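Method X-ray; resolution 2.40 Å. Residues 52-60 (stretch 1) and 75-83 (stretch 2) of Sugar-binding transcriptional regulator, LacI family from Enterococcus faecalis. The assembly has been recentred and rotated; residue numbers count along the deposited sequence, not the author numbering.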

# COMPACT_ATOMS: atom_id res chain seq x y z
N PHE A 52 9.07 -19.71 5.19
CA PHE A 52 10.06 -19.78 4.12
C PHE A 52 10.87 -18.50 4.00
O PHE A 52 10.56 -17.61 3.19
N ILE A 53 11.90 -18.41 4.83
CA ILE A 53 12.91 -17.38 4.70
C ILE A 53 14.01 -17.96 3.81
O ILE A 53 14.63 -18.97 4.16
N PRO A 54 14.24 -17.33 2.64
CA PRO A 54 15.37 -17.71 1.79
C PRO A 54 16.71 -17.30 2.42
O PRO A 54 17.31 -16.29 2.04
N GLU A 55 17.16 -18.09 3.39
CA GLU A 55 18.34 -17.77 4.20
C GLU A 55 19.65 -17.95 3.42
O GLU A 55 20.68 -17.37 3.78
N LYS A 56 19.58 -18.72 2.34
CA LYS A 56 20.69 -18.89 1.41
C LYS A 56 20.62 -17.87 0.27
O LYS A 56 21.30 -18.02 -0.74
N MET A 57 19.80 -16.84 0.44
CA MET A 57 19.55 -15.85 -0.61
C MET A 57 19.34 -14.42 -0.08
O MET A 57 19.20 -13.47 -0.86
N VAL A 58 19.35 -14.26 1.24
CA VAL A 58 19.15 -12.96 1.89
C VAL A 58 20.20 -12.76 2.99
O VAL A 58 20.42 -13.64 3.82
N ASP A 59 20.86 -11.60 2.97
CA ASP A 59 21.92 -11.28 3.93
C ASP A 59 21.39 -11.01 5.33
O ASP A 59 21.97 -11.49 6.32
N GLY A 60 20.32 -10.23 5.42
CA GLY A 60 19.77 -9.80 6.70
C GLY A 60 18.31 -9.40 6.58
O GLY A 60 17.78 -9.31 5.47
N LYS A 75 16.22 -17.59 16.08
CA LYS A 75 16.79 -18.72 15.32
C LYS A 75 17.49 -18.28 14.03
O LYS A 75 18.51 -18.85 13.64
N PHE A 76 16.92 -17.26 13.38
CA PHE A 76 17.50 -16.68 12.18
C PHE A 76 18.73 -15.84 12.52
O PHE A 76 19.66 -15.74 11.71
N ALA A 77 18.76 -15.27 13.72
CA ALA A 77 19.89 -14.47 14.20
C ALA A 77 21.09 -15.32 14.59
O ALA A 77 22.24 -14.92 14.37
N GLU A 78 20.82 -16.49 15.17
CA GLU A 78 21.87 -17.42 15.62
C GLU A 78 22.58 -18.13 14.46
O GLU A 78 23.70 -18.61 14.63
N ARG A 79 21.94 -18.17 13.30
CA ARG A 79 22.55 -18.71 12.08
C ARG A 79 23.36 -17.66 11.29
O ARG A 79 23.59 -17.82 10.09
N GLY A 80 23.78 -16.60 11.97
CA GLY A 80 24.68 -15.60 11.39
C GLY A 80 24.05 -14.40 10.71
O GLY A 80 24.77 -13.47 10.31
N HIS A 81 22.73 -14.40 10.56
CA HIS A 81 22.03 -13.29 9.91
C HIS A 81 21.75 -12.15 10.87
O HIS A 81 21.35 -12.37 12.02
N SER A 82 21.96 -10.93 10.39
CA SER A 82 21.69 -9.72 11.17
C SER A 82 20.24 -9.29 11.00
O SER A 82 19.70 -9.36 9.90
N ILE A 83 19.62 -8.83 12.09
CA ILE A 83 18.21 -8.44 12.05
C ILE A 83 17.95 -7.08 12.73
O ILE A 83 18.45 -6.82 13.81

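The polar contacts between the two stretches centre on E55 and H81, whose CA-to-CB bonds both point toward the opposing segment. H81 adopts an m rotamer (chi1 -62°, chi2 93°) that sends its imidazole edge-on into the irregular backbone of the first stretch. There H81 NE2 donates a hydrogen bond to E55 O (3.0 Å, N-H...O angle 143°), so a carbonyl in a segment without regular secondary structure is satisfied by a side chain. The neighbouring ring carbon, H81 CD2, lies 3.3 Å from both V58 O and D59 O, so the carbonyl oxygens of E55, V58 and D59 all lie at the ring edge, near its plane.

The E55 side chain, in a p rotamer with chi2 off-well at 106°, brings E55 OE2 to 3.4 Å from R79 NE. This is a salt bridge, but its hydrogen bond is weak, being long and bent (125°). E55 OE2 also sits 3.3 Å from H81 CE1.

Apolar packing falls to F76. Its t rotamer carries the ring nearer than its sideways CA-to-CB bond suggests, placing F76 CE1 3.6 Å from both I53 CG2 (I53 chi1 m, chi2 t) and E55 CB, the latter at the ring edge. The CA-to-CB bond of D59 points away, and its carboxylate oxygens, like S82 OG, are hydrogen-bonded elsewhere in the structure. At G60, G60 CA approaches S82 O to 3.2 Å, leaving no room for a CB.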

# COMPACT_ATOMS: atom_id res chain seq x y z
CB PHE A 52 9.44 -20.16 2.77
CG PHE A 52 7.97 -19.90 2.68
CD1 PHE A 52 7.06 -20.93 2.88
CD2 PHE A 52 7.50 -18.63 2.39
CE1 PHE A 52 5.70 -20.70 2.79
CE2 PHE A 52 6.14 -18.39 2.31
CZ PHE A 52 5.24 -19.43 2.50
CB ILE A 53 13.52 -17.02 6.07
CG1 ILE A 53 12.43 -16.65 7.08
CG2 ILE A 53 14.52 -15.88 5.92
CD1 ILE A 53 12.86 -16.81 8.54
CB PRO A 54 15.11 -16.97 0.48
CG PRO A 54 14.23 -15.82 0.84
CD PRO A 54 13.43 -16.25 2.03
CB GLU A 55 18.33 -18.58 5.51
CG GLU A 55 18.96 -19.97 5.47
CD GLU A 55 20.31 -20.02 6.15
OE1 GLU A 55 21.34 -20.09 5.45
OE2 GLU A 55 20.34 -19.97 7.40
CB LYS A 56 20.69 -20.32 0.84
CG LYS A 56 20.94 -21.42 1.86
CD LYS A 56 20.73 -22.80 1.24
CE LYS A 56 20.96 -23.91 2.26
NZ LYS A 56 19.92 -23.93 3.34
CB MET A 57 18.36 -16.29 -1.47
CG MET A 57 18.76 -17.15 -2.68
SD MET A 57 17.61 -18.49 -3.05
CE MET A 57 17.86 -19.60 -1.65
CB VAL A 58 17.68 -12.80 2.39
CG1 VAL A 58 17.57 -12.06 3.71
CG2 VAL A 58 16.82 -12.12 1.33
CB ASP A 59 22.74 -10.08 3.46
CG ASP A 59 23.71 -10.41 2.34
OD1 ASP A 59 23.82 -11.59 1.94
OD2 ASP A 59 24.36 -9.47 1.84
CB LYS A 75 15.72 -19.75 14.97
CG LYS A 75 15.32 -20.68 16.10
CD LYS A 75 14.27 -21.67 15.62
CE LYS A 75 13.83 -22.60 16.73
NZ LYS A 75 12.78 -23.55 16.27
CB PHE A 76 16.44 -15.84 11.45
CG PHE A 76 16.83 -15.41 10.06
CD1 PHE A 76 17.21 -16.34 9.10
CD2 PHE A 76 16.78 -14.07 9.70
CE1 PHE A 76 17.57 -15.93 7.82
CE2 PHE A 76 17.14 -13.65 8.42
CZ PHE A 76 17.53 -14.58 7.48
CB ALA A 77 19.46 -13.58 15.36
CB GLU A 78 21.29 -18.44 16.60
CG GLU A 78 20.98 -17.87 17.97
CD GLU A 78 19.86 -18.61 18.69
OE1 GLU A 78 19.40 -19.66 18.19
OE2 GLU A 78 19.43 -18.13 19.77
CB ARG A 79 21.49 -19.36 11.18
CG ARG A 79 21.04 -20.74 11.63
CD ARG A 79 20.26 -21.46 10.54
NE ARG A 79 18.94 -20.88 10.32
CZ ARG A 79 17.83 -21.24 10.98
NH1 ARG A 79 17.88 -22.19 11.90
NH2 ARG A 79 16.68 -20.65 10.70
CB HIS A 81 20.71 -13.76 9.29
CG HIS A 81 20.88 -14.77 8.20
ND1 HIS A 81 20.82 -16.13 8.44
CD2 HIS A 81 21.08 -14.63 6.87
CE1 HIS A 81 20.99 -16.78 7.30
NE2 HIS A 81 21.15 -15.89 6.33
CB SER A 82 22.63 -8.60 10.73
OG SER A 82 23.94 -8.89 11.15
CB ILE A 83 17.29 -9.53 12.67
CG1 ILE A 83 17.41 -10.85 11.90
CG2 ILE A 83 15.82 -9.10 12.63
CD1 ILE A 83 17.14 -12.06 12.72